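Local coordinates for protein EreC (Klebsiella pneumoniae, PDB 6XCQ) that acts as an erythromycin esterase, probably hydrolysing the macrolactone ester of erythromycin-type antibiotics and so giving resistance to macrolides, at residues 95-100 / 150-155; 105-110 / 118-123; 50-55 / 394-399. The protein carries 1 engineered substitution. One frame throughout, in Å; residues are numbered along the deposited sequence. Where two conformers were deposited one is given.

Contact 1. Residues 95-100 / 150-155; sequences IGLECG and LQLVGI
Leu152 lies against both Ile95 and Leu97, and its CD2 methyl does the touching: it stands 4.0 Å from Ile95 CB and 3.8 Å from Leu97 CD1. All three side chains leave the same face of the sheet and meet at oblique angles, with the CD2 branch inserted between the two neighbours on the adjacent strand. Farther along that flank, Ile95 CG1 is anti to its own carbonyl carbon (chi1 -64°), a torsion that directs CD1 to within 3.7 Å of Leu150 CD1. Helix 101-112 covers this face through Leu107, while Ile139 and Tyr132 of helix 126-146 pack on Ile95 and Leu97. Val153 points to the other face, where it meets Met292, and Ile155 rests on Val289.

Four backbone bonds of 2.8 to 3.0 Å between N and O set the spacing. Ile95 gives its N to Gln151 O and takes Val153 N on its O, thus bonding to the two residues that flank Leu152; Leu97 does the same with Val153 O and Ile155 N, on either side of Gly154. One residue bonding to both neighbours of its partner is the parallel pattern, and the strand axes diverge by only 26°. Gly96 faces Val153 closely, its CA 3.2 Å from Val153 O in a CA-H...O contact. Beyond the strand, the carboxylate of Glu98 turns to Arg281 in a salt bridge. Parallel pairing of two strands whose connection runs through helices 101-112 and 126-146 is a beta-alpha-beta crossover, here placing strand 151-154 at the edge of the mixed central sheet.

Contact 2. Residues 105-110 / 118-123; sequences SRLSEY and HELERF
Arg106 and Phe123 bring the backbones closest, with their CA atoms 5.4 Å apart. Residues 105-110 are regular helix, as the bonds from Glu109 N to Ser105 O and from Tyr110 N to Arg106 O attest. Residues 120-122 have helical torsions but lack that regular pattern; instead the turn is closed by bonds three residues back, Arg122 N to Glu119 O and Phe123 N to Leu120 O. No hydrogen bond joins the two segments, so the contact rests on packing.

Tyr110 and Phe123 bury the most surface. Tyr110 CB sits over one face of the Phe123 ring, 4.0 Å from its centroid, while the two rings themselves are oblique, their planes at 50°. Residues 118-123 lie in the loop joining helices 101-112 and 126-146, both within the crossover between strands 94-97 and 151-154. With Tyr110 CG anti to the backbone N (chi1 164°), its ring meets Leu120, whose CD1 lies over one face in a CH-pi contact, 3.9 Å from the centroid and 14° off the normal. At the ring's edge, near its plane, His118 O approaches Tyr110 CD1 at 3.4 Å. Leu107 CD2 reaches the same leucine, 3.8 Å from Leu120 CD1, and also lies 3.6 Å from Phe123 O. Of the Arg106 side chain, CB makes the approach, 3.5 Å from Phe123 O, and its backbone O lies obliquely near the Phe123 ring; the extended chain carries the guanidinium away to a salt bridge with Asp165.

Contact 3. Residues 50-55 / 394-399; sequences FEILTP and LTLTDA
Ile52, Leu53 and Phe50 converge on Leu394, and the contact between the segments is almost wholly apolar. In the conformer of Leu394 described here, one of two deposited, CD2 is the common meeting point: it lies 3.5 Å from Ile52 CG2, 3.6 Å from Leu53 CG and 3.9 Å from Phe50 CD1. The other branch, Leu394 CD1, meets Leu53 CD2 at 3.6 Å. The Ile52 and Leu394 side chains lie alongside one another and run in opposing senses, whereas Leu53 arrives obliquely and the Phe50 side chain at about a right angle. Ile52 also covers Leu396, with CG1 3.9 Å from Leu396 CG; its CG1 is anti to the backbone N (chi1 -180°) and its second torsion is extended too (chi2 -175°), and together they bring CD1 to 3.6 Å from Leu394 O.

Polar groups form no bond across the contact. Backbone bonds within residues 50-55 instead run from Leu53 N to Phe50 O and from Thr54 N to Glu51 O, shaping the turn that leads into helix 54-57.

Phe50 and Leu53 also pack on Leu82 of helix 73-90, and Leu394 on Val425 of the neighbouring strand. Strand 392-396 runs antiparallel to both its neighbours, 33-36 and 423-427, and the arrangement is that of a turn leading into a helix and packing on a strand near the edge of the mixed sheet of an alpha/beta fold.

Overall arrangement
Contacts 1 and 2 are direct neighbours, their centres 13 Å apart: helix 101-112 follows strand 94-97 and rests on its outer neighbour. Leu107 CD1 lies 3.7 Å from Leu97 CD1, and Ser108 OG lies 3.5 Å from Leu152 CB. Contact 2 thus involves the same helix that covers one face of contact 1. Contact 3 reaches the same sheet through strand 392-396, near the other edge and next to outermost strand 33-36; its centre is about 25 Å from that of contact 1, with nearest atoms about 15 Å apart. From contact 2 it is separated by about 35 Å between centres, and the two do not touch.

Contact 1. Residues 95-100 / 150-155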
ATOM      1  N   ILE A  95      -9.346   6.152   2.939  1.00 18.53           N
ATOM      2  CA  ILE A  95      -8.675   5.174   2.086  1.00 13.34           C
ATOM      3  C   ILE A  95      -7.174   5.375   2.222  1.00 21.77           C
ATOM      4  O   ILE A  95      -6.679   6.495   2.061  1.00 17.62           O
ATOM      5  CB  ILE A  95      -9.094   5.322   0.615  1.00 15.30           C
ATOM      6  CG1 ILE A  95     -10.596   5.022   0.458  1.00 21.90           C
ATOM      7  CG2 ILE A  95      -8.266   4.390  -0.276  1.00 20.28           C
ATOM      8  CD1 ILE A  95     -11.040   4.925  -0.971  1.00 31.39           C
ATOM      9  N   GLY A  96      -6.448   4.299   2.489  1.00 16.72           N
ATOM     10  CA  GLY A  96      -4.997   4.348   2.584  1.00 15.48           C
ATOM     11  C   GLY A  96      -4.372   3.700   1.362  1.00 20.12           C
ATOM     12  O   GLY A  96      -4.847   2.666   0.892  1.00 18.40           O
ATOM     13  N   LEU A  97      -3.302   4.311   0.863  1.00 17.70           N
ATOM     14  CA  LEU A  97      -2.618   3.853  -0.337  1.00 18.55           C
ATOM     15  C   LEU A  97      -1.139   3.628  -0.058  1.00 21.23           C
ATOM     16  O   LEU A  97      -0.544   4.260   0.825  1.00 15.69           O
ATOM     17  CB  LEU A  97      -2.752   4.878  -1.478  1.00 15.68           C
ATOM     18  CG  LEU A  97      -4.138   5.471  -1.729  1.00 19.74           C
ATOM     19  CD1 LEU A  97      -4.025   6.682  -2.629  1.00 19.42           C
ATOM     20  CD2 LEU A  97      -5.040   4.423  -2.374  1.00 14.05           C
ATOM     21  N   GLU A  98      -0.534   2.755  -0.866  1.00 12.89           N
ATOM     22  CA  GLU A  98       0.918   2.583  -0.884  1.00 12.52           C
ATOM     23  C   GLU A  98       1.587   3.764  -1.602  1.00 15.92           C
ATOM     24  O   GLU A  98       2.158   3.647  -2.686  1.00 16.84           O
ATOM     25  CB  GLU A  98       1.300   1.269  -1.558  1.00 16.79           C
ATOM     26  CG  GLU A  98       0.787   0.009  -0.878  1.00 19.85           C
ATOM     27  CD  GLU A  98       1.277  -1.245  -1.594  1.00 30.92           C
ATOM     28  OE1 GLU A  98       0.482  -1.910  -2.307  1.00 29.96           O
ATOM     29  OE2 GLU A  98       2.476  -1.559  -1.455  1.00 32.57           O
ATOM     30  N   CYS A  99       1.523   4.927  -0.964  1.00 15.05           N
ATOM     31  CA  CYS A  99       2.356   6.050  -1.354  1.00 15.52           C
ATOM     32  C   CYS A  99       2.659   6.838  -0.087  1.00 15.64           C
ATOM     33  O   CYS A  99       2.073   6.590   0.971  1.00 16.29           O
ATOM     34  CB  CYS A  99       1.674   6.978  -2.365  1.00 11.00           C
ATOM     35  SG  CYS A  99       0.149   7.701  -1.745  1.00 19.27           S
ATOM     36  N   GLY A 100       3.571   7.796  -0.208  1.00 14.25           N
ATOM     37  CA  GLY A 100       3.939   8.614   0.932  1.00 12.73           C
ATOM     38  C   GLY A 100       2.874   9.638   1.273  1.00 15.50           C
ATOM     39  O   GLY A 100       1.957   9.903   0.498  1.00 13.86           O
ATOM     40  N   LEU A 150     -14.303  11.396   1.509  1.00 26.68           N
ATOM     41  CA  LEU A 150     -13.356  10.420   2.023  1.00 29.33           C
ATOM     42  C   LEU A 150     -12.003  11.077   2.237  1.00 23.68           C
ATOM     43  O   LEU A 150     -11.575  11.915   1.440  1.00 28.04           O
ATOM     44  CB  LEU A 150     -13.171   9.248   1.060  1.00 27.37           C
ATOM     45  CG  LEU A 150     -14.354   8.335   0.763  1.00 35.89           C
ATOM     46  CD1 LEU A 150     -13.895   7.214  -0.168  1.00 25.30           C
ATOM     47  CD2 LEU A 150     -14.926   7.777   2.055  1.00 35.26           C
ATOM     48  N   GLN A 151     -11.321  10.667   3.296  1.00 23.22           N
ATOM     49  CA  GLN A 151      -9.952  11.087   3.549  1.00 25.52           C
ATOM     50  C   GLN A 151      -8.990  10.137   2.835  1.00 24.82           C
ATOM     51  O   GLN A 151      -9.069   8.920   3.010  1.00 26.31           O
ATOM     52  CB  GLN A 151      -9.688  11.093   5.057  1.00 18.32           C
ATOM     53  CG  GLN A 151      -8.345  11.670   5.502  1.00 36.76           C
ATOM     54  CD  GLN A 151      -8.181  11.636   7.022  1.00 40.15           C
ATOM     55  OE1 GLN A 151      -9.152  11.435   7.755  1.00 41.98           O
ATOM     56  NE2 GLN A 151      -6.951  11.824   7.497  1.00 36.70           N
ATOM     57  N   LEU A 152      -8.091  10.692   2.031  1.00 21.91           N
ATOM     58  CA  LEU A 152      -6.987   9.926   1.465  1.00 18.56           C
ATOM     59  C   LEU A 152      -5.777  10.007   2.381  1.00 32.59           C
ATOM     60  O   LEU A 152      -5.433  11.085   2.881  1.00 23.83           O
ATOM     61  CB  LEU A 152      -6.598  10.463   0.097  1.00 26.40           C
ATOM     62  CG  LEU A 152      -7.144   9.828  -1.160  1.00 30.00           C
ATOM     63  CD1 LEU A 152      -6.314  10.337  -2.302  1.00 28.57           C
ATOM     64  CD2 LEU A 152      -7.055   8.320  -1.073  1.00 38.43           C
ATOM     65  N   VAL A 153      -5.110   8.865   2.562  0.67 17.77           N
ATOM     66  CA  VAL A 153      -3.963   8.719   3.456  0.67 21.72           C
ATOM     67  C   VAL A 153      -2.875   7.942   2.722  0.67 19.19           C
ATOM     68  O   VAL A 153      -3.150   6.877   2.163  0.67 20.76           O
ATOM     69  CB  VAL A 153      -4.356   7.978   4.751  0.67 21.62           C
ATOM     70  CG1 VAL A 153      -3.139   7.777   5.655  0.67 19.84           C
ATOM     71  CG2 VAL A 153      -5.480   8.721   5.488  0.67 31.09           C
ATOM     72  N   GLY A 154      -1.647   8.459   2.725  1.00 14.97           N
ATOM     73  CA  GLY A 154      -0.533   7.679   2.236  1.00 14.17           C
ATOM     74  C   GLY A 154       0.038   6.937   3.422  1.00 23.23           C
ATOM     75  O   GLY A 154       0.488   7.567   4.384  1.00 18.97           O
ATOM     76  N   ILE A 155      -0.022   5.605   3.420  1.00 17.42           N
ATOM     77  CA  ILE A 155       0.448   4.853   4.573  1.00 19.56           C
ATOM     78  C   ILE A 155       1.882   4.389   4.402  1.00 23.82           C
ATOM     79  O   ILE A 155       2.409   3.685   5.274  1.00 27.76           O
ATOM     80  CB  ILE A 155      -0.464   3.645   4.876  1.00 17.37           C
ATOM     81  CG1 ILE A 155      -0.372   2.619   3.754  1.00 20.41           C
ATOM     82  CG2 ILE A 155      -1.908   4.082   5.106  1.00 20.89           C
ATOM     83  CD1 ILE A 155      -1.073   1.314   4.059  1.00 25.08           C
TER

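Contact 2. Residues 105-110 / 118-123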
ATOM      1  N   SER A 105      -1.128  13.828  -0.277  1.00 17.64           N
ATOM      2  CA  SER A 105      -1.751  15.150  -0.181  1.00 18.57           C
ATOM      3  C   SER A 105      -2.031  15.718  -1.567  1.00 17.59           C
ATOM      4  O   SER A 105      -3.069  16.352  -1.787  1.00 21.07           O
ATOM      5  CB  SER A 105      -0.874  16.109   0.633  1.00 24.05           C
ATOM      6  OG  SER A 105       0.397  16.248   0.029  1.00 33.45           O
ATOM      7  N   ARG A 106      -1.136  15.463  -2.520  1.00 16.19           N
ATOM      8  CA  ARG A 106      -1.366  15.879  -3.900  1.00 16.71           C
ATOM      9  C   ARG A 106      -2.541  15.130  -4.512  1.00 22.62           C
ATOM     10  O   ARG A 106      -3.331  15.712  -5.259  1.00 23.44           O
ATOM     11  CB  ARG A 106      -0.102  15.658  -4.725  1.00 20.88           C
ATOM     12  CG  ARG A 106       1.091  16.419  -4.169  1.00 28.73           C
ATOM     13  CD  ARG A 106       2.302  16.275  -5.058  1.00 39.22           C
ATOM     14  NE  ARG A 106       3.423  17.054  -4.543  1.00 48.60           N
ATOM     15  CZ  ARG A 106       4.561  16.533  -4.095  1.00 58.70           C
ATOM     16  NH1 ARG A 106       4.752  15.215  -4.104  1.00 44.18           N
ATOM     17  NH2 ARG A 106       5.517  17.338  -3.645  1.00 54.36           N
ATOM     18  N   LEU A 107      -2.670  13.832  -4.216  1.00 16.57           N
ATOM     19  CA  LEU A 107      -3.846  13.107  -4.680  1.00 16.58           C
ATOM     20  C   LEU A 107      -5.120  13.687  -4.072  1.00 24.32           C
ATOM     21  O   LEU A 107      -6.158  13.753  -4.740  1.00 17.76           O
ATOM     22  CB  LEU A 107      -3.704  11.620  -4.366  1.00 16.98           C
ATOM     23  CG  LEU A 107      -2.542  10.879  -5.057  1.00 13.43           C
ATOM     24  CD1 LEU A 107      -2.513   9.419  -4.608  1.00 15.28           C
ATOM     25  CD2 LEU A 107      -2.608  10.970  -6.590  1.00 12.52           C
ATOM     26  N   SER A 108      -5.061  14.133  -2.809  1.00 16.51           N
ATOM     27  CA  SER A 108      -6.235  14.744  -2.196  1.00 20.17           C
ATOM     28  C   SER A 108      -6.623  16.026  -2.918  1.00 17.91           C
ATOM     29  O   SER A 108      -7.815  16.295  -3.120  1.00 19.49           O
ATOM     30  CB  SER A 108      -5.978  15.049  -0.724  1.00 27.91           C
ATOM     31  OG  SER A 108      -6.006  13.872   0.046  1.00 29.89           O
ATOM     32  N   GLU A 109      -5.631  16.844  -3.281  1.00 18.14           N
ATOM     33  CA  GLU A 109      -5.896  18.006  -4.124  1.00 21.93           C
ATOM     34  C   GLU A 109      -6.619  17.602  -5.399  1.00 25.92           C
ATOM     35  O   GLU A 109      -7.545  18.285  -5.844  1.00 28.34           O
ATOM     36  CB  GLU A 109      -4.589  18.694  -4.501  1.00 24.30           C
ATOM     37  CG  GLU A 109      -3.966  19.583  -3.463  1.00 48.79           C
ATOM     38  CD  GLU A 109      -2.772  20.301  -4.042  1.00 44.06           C
ATOM     39  OE1 GLU A 109      -2.984  21.283  -4.788  1.00 61.15           O
ATOM     40  OE2 GLU A 109      -1.627  19.856  -3.795  1.00 45.25           O
ATOM     41  N   TYR A 110      -6.177  16.507  -6.022  1.00 19.93           N
ATOM     42  CA  TYR A 110      -6.846  16.017  -7.218  1.00 18.23           C
ATOM     43  C   TYR A 110      -8.311  15.714  -6.937  1.00 19.39           C
ATOM     44  O   TYR A 110      -9.201  16.172  -7.659  1.00 22.82           O
ATOM     45  CB  TYR A 110      -6.131  14.771  -7.737  1.00 20.40           C
ATOM     46  CG  TYR A 110      -6.945  13.963  -8.724  1.00 23.26           C
ATOM     47  CD1 TYR A 110      -7.168  14.439 -10.023  1.00 16.96           C
ATOM     48  CD2 TYR A 110      -7.480  12.727  -8.369  1.00 18.03           C
ATOM     49  CE1 TYR A 110      -7.907  13.695 -10.945  1.00 17.77           C
ATOM     50  CE2 TYR A 110      -8.215  11.969  -9.288  1.00 14.19           C
ATOM     51  CZ  TYR A 110      -8.424  12.462 -10.574  1.00 21.05           C
ATOM     52  OH  TYR A 110      -9.151  11.732 -11.491  1.00 19.75           O
ATOM     53  N   HIS A 118      -7.818  19.570 -14.509  1.00 47.56           N
ATOM     54  CA  HIS A 118      -7.359  18.951 -13.274  1.00 43.47           C
ATOM     55  C   HIS A 118      -7.187  17.447 -13.415  1.00 31.24           C
ATOM     56  O   HIS A 118      -7.603  16.689 -12.531  1.00 28.02           O
ATOM     57  CB  HIS A 118      -8.338  19.267 -12.149  1.00 38.50           C
ATOM     58  CG  HIS A 118      -8.294  20.698 -11.713  1.00 70.27           C
ATOM     59  ND1 HIS A 118      -9.320  21.301 -11.019  1.00 74.56           N
ATOM     60  CD2 HIS A 118      -7.347  21.651 -11.886  1.00 72.57           C
ATOM     61  CE1 HIS A 118      -9.001  22.560 -10.772  1.00 78.11           C
ATOM     62  NE2 HIS A 118      -7.812  22.799 -11.294  1.00 77.51           N
ATOM     63  N   GLU A 119      -6.571  17.022 -14.517  1.00 26.38           N
ATOM     64  CA  GLU A 119      -6.344  15.608 -14.780  1.00 24.57           C
ATOM     65  C   GLU A 119      -5.433  15.001 -13.717  1.00 29.78           C
ATOM     66  O   GLU A 119      -4.596  15.684 -13.122  1.00 29.06           O
ATOM     67  CB  GLU A 119      -5.706  15.424 -16.160  1.00 27.69           C
ATOM     68  CG  GLU A 119      -6.448  16.107 -17.304  1.00 50.05           C
ATOM     69  CD  GLU A 119      -6.115  17.596 -17.439  1.00 63.77           C
ATOM     70  OE1 GLU A 119      -4.956  17.987 -17.173  1.00 45.30           O
ATOM     71  OE2 GLU A 119      -7.017  18.371 -17.826  1.00 67.24           O
ATOM     72  N   LEU A 120      -5.580  13.688 -13.507  1.00 23.84           N
ATOM     73  CA  LEU A 120      -4.798  13.007 -12.482  1.00 19.41           C
ATOM     74  C   LEU A 120      -3.304  13.064 -12.779  1.00 20.92           C
ATOM     75  O   LEU A 120      -2.493  13.103 -11.845  1.00 22.29           O
ATOM     76  CB  LEU A 120      -5.261  11.554 -12.350  1.00 20.26           C
ATOM     77  CG  LEU A 120      -4.405  10.647 -11.446  1.00 16.57           C
ATOM     78  CD1 LEU A 120      -4.444  11.113  -9.966  1.00 16.39           C
ATOM     79  CD2 LEU A 120      -4.878   9.203 -11.594  1.00 16.28           C
ATOM     80  N   GLU A 121      -2.919  13.082 -14.060  1.00 17.94           N
ATOM     81  CA  GLU A 121      -1.505  13.176 -14.417  1.00 22.16           C
ATOM     82  C   GLU A 121      -0.813  14.374 -13.766  1.00 20.22           C
ATOM     83  O   GLU A 121       0.395  14.335 -13.531  1.00 20.05           O
ATOM     84  CB  GLU A 121      -1.340  13.276 -15.932  1.00 21.22           C
ATOM     85  CG  GLU A 121      -1.608  12.001 -16.688  1.00 23.34           C
ATOM     86  CD  GLU A 121      -3.043  11.896 -17.133  1.00 30.71           C
ATOM     87  OE1 GLU A 121      -3.914  12.527 -16.492  1.00 20.99           O
ATOM     88  OE2 GLU A 121      -3.302  11.182 -18.125  1.00 35.58           O
ATOM     89  N   ARG A 122      -1.551  15.443 -13.481  1.00 22.13           N
ATOM     90  CA  ARG A 122      -0.939  16.635 -12.897  1.00 25.29           C
ATOM     91  C   ARG A 122      -0.652  16.479 -11.412  1.00 35.87           C
ATOM     92  O   ARG A 122       0.129  17.259 -10.859  1.00 22.31           O
ATOM     93  CB  ARG A 122      -1.843  17.849 -13.096  1.00 34.21           C
ATOM     94  CG  ARG A 122      -2.119  18.202 -14.546  1.00 39.19           C
ATOM     95  CD  ARG A 122      -1.186  19.304 -15.030  1.00 66.13           C
ATOM     96  NE  ARG A 122      -1.157  19.402 -16.488  1.00 69.97           N
ATOM     97  CZ  ARG A 122      -2.141  19.907 -17.230  1.00 65.11           C
ATOM     98  NH1 ARG A 122      -2.018  19.950 -18.548  1.00 61.01           N
ATOM     99  NH2 ARG A 122      -3.246  20.368 -16.656  1.00 55.56           N
ATOM    100  N   PHE A 123      -1.269  15.497 -10.755  1.00 19.21           N
ATOM    101  CA  PHE A 123      -1.197  15.373  -9.306  1.00 19.30           C
ATOM    102  C   PHE A 123      -0.504  14.097  -8.865  1.00 22.65           C
ATOM    103  O   PHE A 123      -0.541  13.768  -7.673  1.00 19.07           O
ATOM    104  CB  PHE A 123      -2.600  15.407  -8.693  1.00 18.78           C
ATOM    105  CG  PHE A 123      -3.353  16.670  -8.966  1.00 27.88           C
ATOM    106  CD1 PHE A 123      -4.052  16.834 -10.154  1.00 25.35           C
ATOM    107  CD2 PHE A 123      -3.358  17.702  -8.034  1.00 27.96           C
ATOM    108  CE1 PHE A 123      -4.754  18.005 -10.406  1.00 27.19           C
ATOM    109  CE2 PHE A 123      -4.058  18.878  -8.282  1.00 27.70           C
ATOM    110  CZ  PHE A 123      -4.753  19.028  -9.472  1.00 31.47           C
TER

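Contact 3. Residues 50-55 / 394-399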
ATOM      1  N   PHE A  50     -22.885  -9.067  -1.244  1.00 19.35           N
ATOM      2  CA  PHE A  50     -21.812  -8.848  -0.279  1.00 27.42           C
ATOM      3  C   PHE A  50     -22.265  -9.038   1.164  1.00 23.21           C
ATOM      4  O   PHE A  50     -21.482  -8.794   2.088  1.00 23.90           O
ATOM      5  CB  PHE A  50     -21.204  -7.458  -0.510  1.00 28.18           C
ATOM      6  CG  PHE A  50     -20.816  -7.238  -1.947  1.00 32.77           C
ATOM      7  CD1 PHE A  50     -19.626  -7.746  -2.436  1.00 35.45           C
ATOM      8  CD2 PHE A  50     -21.685  -6.611  -2.831  1.00 38.90           C
ATOM      9  CE1 PHE A  50     -19.288  -7.605  -3.773  1.00 35.94           C
ATOM     10  CE2 PHE A  50     -21.353  -6.458  -4.169  1.00 35.83           C
ATOM     11  CZ  PHE A  50     -20.151  -6.962  -4.643  1.00 35.78           C
ATOM     12  N   GLU A  51     -23.498  -9.512   1.381  1.00 26.25           N
ATOM     13  CA  GLU A  51     -23.998  -9.682   2.747  1.00 29.19           C
ATOM     14  C   GLU A  51     -23.155 -10.671   3.525  1.00 24.35           C
ATOM     15  O   GLU A  51     -23.101 -10.607   4.758  1.00 21.93           O
ATOM     16  CB  GLU A  51     -25.460 -10.141   2.736  1.00 23.96           C
ATOM     17  N   ILE A  52     -22.490 -11.593   2.822  1.00 19.32           N
ATOM     18  CA  ILE A  52     -21.617 -12.570   3.459  1.00 25.70           C
ATOM     19  C   ILE A  52     -20.495 -11.902   4.251  1.00 27.68           C
ATOM     20  O   ILE A  52     -19.962 -12.497   5.194  1.00 24.58           O
ATOM     21  CB  ILE A  52     -21.082 -13.525   2.365  1.00 34.85           C
ATOM     22  CG1 ILE A  52     -20.159 -14.596   2.919  1.00 38.13           C
ATOM     23  CG2 ILE A  52     -20.358 -12.756   1.284  1.00 30.18           C
ATOM     24  CD1 ILE A  52     -19.562 -15.449   1.810  1.00 25.90           C
ATOM     25  N   LEU A  53     -20.135 -10.666   3.905  1.00 28.69           N
ATOM     26  CA  LEU A  53     -19.060  -9.948   4.581  1.00 12.26           C
ATOM     27  C   LEU A  53     -19.533  -9.150   5.784  1.00 20.68           C
ATOM     28  O   LEU A  53     -18.692  -8.664   6.552  1.00 25.19           O
ATOM     29  CB  LEU A  53     -18.370  -8.979   3.614  1.00 22.32           C
ATOM     30  CG  LEU A  53     -17.831  -9.494   2.283  1.00 25.47           C
ATOM     31  CD1 LEU A  53     -17.337  -8.337   1.413  1.00 28.33           C
ATOM     32  CD2 LEU A  53     -16.724 -10.498   2.514  1.00 32.95           C
ATOM     33  N   THR A  54     -20.840  -8.958   5.954  1.00 23.85           N
ATOM     34  CA  THR A  54     -21.297  -8.021   6.981  1.00 27.56           C
ATOM     35  C   THR A  54     -20.859  -8.422   8.387  1.00 29.07           C
ATOM     36  O   THR A  54     -20.380  -7.539   9.119  1.00 28.92           O
ATOM     37  CB  THR A  54     -22.819  -7.839   6.887  1.00 34.76           C
ATOM     38  OG1 THR A  54     -23.136  -7.087   5.710  1.00 34.69           O
ATOM     39  CG2 THR A  54     -23.344  -7.088   8.089  1.00 33.73           C
ATOM     40  N   PRO A  55     -20.949  -9.694   8.813  1.00 29.43           N
ATOM     41  CA  PRO A  55     -20.436 -10.048  10.152  1.00 32.24           C
ATOM     42  C   PRO A  55     -18.970  -9.722  10.364  1.00 39.79           C
ATOM     43  O   PRO A  55     -18.603  -9.204  11.427  1.00 28.53           O
ATOM     44  CB  PRO A  55     -20.682 -11.562  10.221  1.00 31.03           C
ATOM     45  CG  PRO A  55     -21.816 -11.783   9.344  1.00 36.30           C
ATOM     46  CD  PRO A  55     -21.612 -10.851   8.186  1.00 28.83           C
ATOM     47  N   LEU A 394     -17.020 -14.744  -3.822  0.57 15.48           N
ATOM     48  CA  LEU A 394     -16.610 -14.215  -2.526  0.57 18.23           C
ATOM     49  C   LEU A 394     -16.771 -15.309  -1.480  0.57 20.15           C
ATOM     50  O   LEU A 394     -17.854 -15.891  -1.366  0.57 16.06           O
ATOM     51  CB  LEU A 394     -17.462 -12.996  -2.168  0.57 19.46           C
ATOM     52  CG  LEU A 394     -17.276 -12.238  -0.865  0.57 30.13           C
ATOM     53  CD1 LEU A 394     -15.838 -11.785  -0.716  0.57 15.53           C
ATOM     54  CD2 LEU A 394     -18.210 -11.048  -0.892  0.57 28.33           C
ATOM     55  N   THR A 395     -15.703 -15.590  -0.722  1.00 13.69           N
ATOM     56  CA  THR A 395     -15.687 -16.687   0.232  1.00 17.33           C
ATOM     57  C   THR A 395     -15.013 -16.254   1.526  1.00 23.44           C
ATOM     58  O   THR A 395     -14.038 -15.498   1.507  1.00 19.58           O
ATOM     59  CB  THR A 395     -14.979 -17.938  -0.336  1.00 23.67           C
ATOM     60  OG1 THR A 395     -15.189 -19.048   0.544  1.00 29.11           O
ATOM     61  CG2 THR A 395     -13.482 -17.734  -0.480  1.00 19.66           C
ATOM     62  N   LEU A 396     -15.563 -16.707   2.651  1.00 16.05           N
ATOM     63  CA  LEU A 396     -14.853 -16.604   3.917  1.00 20.94           C
ATOM     64  C   LEU A 396     -13.801 -17.702   3.989  1.00 22.68           C
ATOM     65  O   LEU A 396     -13.817 -18.652   3.209  1.00 25.86           O
ATOM     66  CB  LEU A 396     -15.817 -16.712   5.094  1.00 23.39           C
ATOM     67  CG  LEU A 396     -17.056 -15.823   5.000  1.00 29.81           C
ATOM     68  CD1 LEU A 396     -18.002 -16.140   6.148  1.00 51.09           C
ATOM     69  CD2 LEU A 396     -16.697 -14.331   4.989  1.00 21.07           C
ATOM     70  N   THR A 397     -12.857 -17.553   4.910  1.00 18.50           N
ATOM     71  CA  THR A 397     -11.773 -18.515   5.021  1.00 22.67           C
ATOM     72  C   THR A 397     -11.874 -19.397   6.254  1.00 22.50           C
ATOM     73  O   THR A 397     -11.048 -20.303   6.411  1.00 30.70           O
ATOM     74  CB  THR A 397     -10.424 -17.792   5.048  1.00 23.23           C
ATOM     75  OG1 THR A 397     -10.421 -16.859   6.140  1.00 27.03           O
ATOM     76  CG2 THR A 397     -10.187 -17.070   3.744  1.00 18.46           C
ATOM     77  N   ASP A 398     -12.815 -19.118   7.153  0.56 31.54           N
ATOM     78  CA  ASP A 398     -12.935 -19.864   8.404  0.56 35.75           C
ATOM     79  C   ASP A 398     -13.889 -21.037   8.188  0.56 35.16           C
ATOM     80  O   ASP A 398     -15.017 -21.081   8.681  0.56 37.65           O
ATOM     81  CB  ASP A 398     -13.396 -18.950   9.535  0.56 40.02           C
ATOM     82  CG  ASP A 398     -13.425 -19.656  10.886  0.56 40.04           C
ATOM     83  OD1 ASP A 398     -12.868 -20.774  10.992  0.56 27.41           O
ATOM     84  OD2 ASP A 398     -14.007 -19.094  11.840  0.56 37.53           O
ATOM     85  N   ALA A 399     -13.408 -21.992   7.394  1.00 30.53           N
ATOM     86  CA  ALA A 399     -14.036 -23.293   7.264  1.00 37.21           C
ATOM     87  C   ALA A 399     -12.954 -24.273   6.847  1.00 35.56           C
ATOM     88  O   ALA A 399     -12.066 -23.895   6.074  1.00 38.79           O
ATOM     89  CB  ALA A 399     -15.167 -23.294   6.227  1.00 38.77           C
TER